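Local coordinates for scaffolding protein (Clostridium cellulolyticum, PDB 1G43), which probably binds crystalline cellulose as the family IIIa cellulose-binding module of a cellulosomal scaffoldin, helping bring its enzymes to the substrate, at residues F26-T31 with A39-R44. Numbering follows the deposited sequence.
Sequences FKVTNT and ADLKLR
F26 and V28 meet L41 and L43 in a purely apolar, buried contact between the two facing sheets of a beta-sandwich. Strand 26-30 belongs to one sheet and strand 41-44 to the other; their axes pass 10.5 Å apart. At that spacing the backbones cannot pair, and side chains alone make the link. The strand directions differ by 142°, so the two run roughly antiparallel, some 40° off. L43 does most of the work. Its CD1 sits over one face of the F26 ring, 4.3 Å from the centroid and displaced toward the rim, a CH-pi contact with the leucine and the ring running alongside each other in opposite senses. The other methyl, CD2, touches the ring at CD2 of F26 and also meets CG2 of V28, 4.1 Å away, where V28 and L43 point at each other tip to tip. V28 is forked between both leucines: with CG1 anti to the backbone N (chi1 174°), that methyl is directed to CD2 of L41, at 4.0 Å, while CG2 serves L43. Further apolar residues pack on V28 and L43: I112 on V28 and I114 on L43 from strand 111-120, V6 and V8 on V28, and V97 and A148 beside L43 within its own sheet. Apolar packing of this kind between two facing sheets is typical of a beta-sandwich core, here that of the jelly-roll fold of family 3 cellulose-binding modules.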
ATOM      1  N   PHE A  26      -2.628   4.677  -1.944  1.00 24.19           N
ATOM      2  CA  PHE A  26      -1.616   5.489  -1.291  1.00 23.58           C
ATOM      3  C   PHE A  26      -1.140   6.664  -2.112  1.00 24.53           C
ATOM      4  O   PHE A  26      -1.012   6.573  -3.329  1.00 23.81           O
ATOM      5  CB  PHE A  26      -0.372   4.656  -0.975  1.00 22.30           C
ATOM      6  CG  PHE A  26      -0.652   3.315  -0.396  1.00 22.95           C
ATOM      7  CD1 PHE A  26      -0.969   2.238  -1.218  1.00 22.94           C
ATOM      8  CD2 PHE A  26      -0.576   3.111   0.975  1.00 22.25           C
ATOM      9  CE1 PHE A  26      -1.206   0.964  -0.675  1.00 23.24           C
ATOM     10  CE2 PHE A  26      -0.811   1.849   1.525  1.00 22.38           C
ATOM     11  CZ  PHE A  26      -1.126   0.773   0.704  1.00 23.32           C
ATOM     12  N   LYS A  27      -0.880   7.776  -1.435  1.00 24.72           N
ATOM     13  CA  LYS A  27      -0.304   8.937  -2.107  1.00 25.68           C
ATOM     14  C   LYS A  27       1.005   9.089  -1.339  1.00 25.82           C
ATOM     15  O   LYS A  27       1.013   9.478  -0.182  1.00 26.02           O
ATOM     16  CB  LYS A  27      -1.186  10.178  -1.971  1.00 28.06           C
ATOM     17  CG  LYS A  27      -0.974  11.139  -3.151  1.00 33.18           C
ATOM     18  CD  LYS A  27      -1.615  12.510  -2.939  1.00 36.58           C
ATOM     19  CE  LYS A  27      -3.070  12.514  -3.431  1.00 41.27           C
ATOM     20  NZ  LYS A  27      -3.188  12.081  -4.890  1.00 41.41           N
ATOM     21  N   VAL A  28       2.104   8.702  -1.974  1.00 26.43           N
ATOM     22  CA  VAL A  28       3.423   8.735  -1.364  1.00 25.45           C
ATOM     23  C   VAL A  28       4.200   9.971  -1.815  1.00 26.96           C
ATOM     24  O   VAL A  28       4.322  10.246  -3.018  1.00 25.36           O
ATOM     25  CB  VAL A  28       4.227   7.451  -1.731  1.00 25.40           C
ATOM     26  CG1 VAL A  28       5.645   7.553  -1.209  1.00 23.50           C
ATOM     27  CG2 VAL A  28       3.551   6.208  -1.141  1.00 23.39           C
ATOM     28  N   THR A  29       4.692  10.734  -0.837  1.00 26.63           N
ATOM     29  CA  THR A  29       5.452  11.945  -1.126  1.00 27.25           C
ATOM     30  C   THR A  29       6.906  11.845  -0.703  1.00 27.77           C
ATOM     31  O   THR A  29       7.222  11.499   0.445  1.00 27.89           O
ATOM     32  CB  THR A  29       4.850  13.147  -0.443  1.00 27.20           C
ATOM     33  OG1 THR A  29       3.544  13.374  -0.971  1.00 28.03           O
ATOM     34  CG2 THR A  29       5.715  14.377  -0.691  1.00 28.91           C
ATOM     35  N   ASN A  30       7.783  12.147  -1.650  1.00 28.85           N
ATOM     36  CA  ASN A  30       9.226  12.115  -1.429  1.00 28.50           C
ATOM     37  C   ASN A  30       9.573  13.366  -0.640  1.00 28.39           C
ATOM     38  O   ASN A  30       9.572  14.466  -1.172  1.00 28.81           O
ATOM     39  CB  ASN A  30       9.953  12.112  -2.787  1.00 28.34           C
ATOM     40  CG  ASN A  30      11.477  11.949  -2.662  1.00 29.26           C
ATOM     41  OD1 ASN A  30      12.071  12.107  -1.584  1.00 27.89           O
ATOM     42  ND2 ASN A  30      12.113  11.645  -3.782  1.00 30.56           N
ATOM     43  N   THR A  31       9.844  13.199   0.644  1.00 29.79           N
ATOM     44  CA  THR A  31      10.196  14.331   1.480  1.00 31.28           C
ATOM     45  C   THR A  31      11.648  14.244   1.908  1.00 32.33           C
ATOM     46  O   THR A  31      12.088  14.954   2.822  1.00 32.87           O
ATOM     47  CB  THR A  31       9.338  14.388   2.722  1.00 30.55           C
ATOM     48  OG1 THR A  31       9.560  13.207   3.504  1.00 29.95           O
ATOM     49  CG2 THR A  31       7.878  14.512   2.336  1.00 31.50           C
ATOM     50  N   ALA A  39      11.963   1.506  -7.278  1.00 28.96           N
ATOM     51  CA  ALA A  39      12.286   0.096  -7.073  1.00 29.68           C
ATOM     52  C   ALA A  39      12.477  -0.229  -5.581  1.00 28.96           C
ATOM     53  O   ALA A  39      12.224  -1.347  -5.134  1.00 29.70           O
ATOM     54  CB  ALA A  39      13.560  -0.258  -7.839  1.00 29.31           C
ATOM     55  N   ASP A  40      12.938   0.767  -4.827  1.00 29.65           N
ATOM     56  CA  ASP A  40      13.232   0.650  -3.395  1.00 29.98           C
ATOM     57  C   ASP A  40      12.047   0.889  -2.479  1.00 28.90           C
ATOM     58  O   ASP A  40      12.134   0.684  -1.266  1.00 29.31           O
ATOM     59  CB  ASP A  40      14.317   1.660  -3.004  1.00 32.92           C
ATOM     60  CG  ASP A  40      15.657   1.382  -3.674  1.00 35.08           C
ATOM     61  OD1 ASP A  40      16.145   0.238  -3.571  1.00 35.72           O
ATOM     62  OD2 ASP A  40      16.227   2.321  -4.285  1.00 37.39           O
ATOM     63  N   LEU A  41      10.936   1.321  -3.051  1.00 27.69           N
ATOM     64  CA  LEU A  41       9.769   1.626  -2.252  1.00 25.86           C
ATOM     65  C   LEU A  41       8.803   0.459  -2.071  1.00 25.84           C
ATOM     66  O   LEU A  41       8.269  -0.042  -3.041  1.00 25.29           O
ATOM     67  CB  LEU A  41       9.046   2.802  -2.897  1.00 25.05           C
ATOM     68  CG  LEU A  41       7.777   3.373  -2.267  1.00 26.11           C
ATOM     69  CD1 LEU A  41       8.083   3.952  -0.883  1.00 24.52           C
ATOM     70  CD2 LEU A  41       7.236   4.443  -3.182  1.00 25.45           C
ATOM     71  N   LYS A  42       8.608   0.019  -0.829  1.00 26.03           N
ATOM     72  CA  LYS A  42       7.634  -1.034  -0.524  1.00 26.61           C
ATOM     73  C   LYS A  42       6.531  -0.432   0.360  1.00 27.16           C
ATOM     74  O   LYS A  42       6.761   0.502   1.133  1.00 27.58           O
ATOM     75  CB  LYS A  42       8.254  -2.216   0.216  1.00 27.32           C
ATOM     76  CG  LYS A  42       9.253  -3.021  -0.595  1.00 30.40           C
ATOM     77  CD  LYS A  42       8.645  -3.498  -1.878  1.00 32.28           C
ATOM     78  CE  LYS A  42       9.652  -4.319  -2.651  1.00 36.64           C
ATOM     79  NZ  LYS A  42      10.829  -3.526  -3.078  1.00 37.14           N
ATOM     80  N   LEU A  43       5.326  -0.960   0.223  1.00 25.60           N
ATOM     81  CA  LEU A  43       4.199  -0.500   1.006  1.00 24.45           C
ATOM     82  C   LEU A  43       3.544  -1.759   1.581  1.00 23.44           C
ATOM     83  O   LEU A  43       3.481  -2.796   0.906  1.00 23.82           O
ATOM     84  CB  LEU A  43       3.235   0.288   0.106  1.00 24.00           C
ATOM     85  CG  LEU A  43       3.718   1.685  -0.294  1.00 25.26           C
ATOM     86  CD1 LEU A  43       3.026   2.174  -1.542  1.00 24.48           C
ATOM     87  CD2 LEU A  43       3.478   2.649   0.858  1.00 25.71           C
ATOM     88  N   ARG A  44       3.076  -1.677   2.822  1.00 20.40           N
ATOM     89  CA  ARG A  44       2.435  -2.809   3.468  1.00 21.16           C
ATOM     90  C   ARG A  44       1.064  -2.504   4.075  1.00 21.91           C
ATOM     91  O   ARG A  44       0.843  -1.430   4.644  1.00 20.74           O
ATOM     92  CB  ARG A  44       3.324  -3.353   4.567  1.00 22.25           C
ATOM     93  CG  ARG A  44       4.633  -3.911   4.101  1.00 24.71           C
ATOM     94  CD  ARG A  44       5.308  -4.537   5.282  1.00 25.65           C
ATOM     95  NE  ARG A  44       6.470  -5.304   4.905  1.00 30.92           N
ATOM     96  CZ  ARG A  44       7.385  -5.706   5.781  1.00 34.44           C
ATOM     97  NH1 ARG A  44       7.236  -5.406   7.063  1.00 35.44           N
ATOM     98  NH2 ARG A  44       8.453  -6.385   5.380  1.00 36.61           N
TER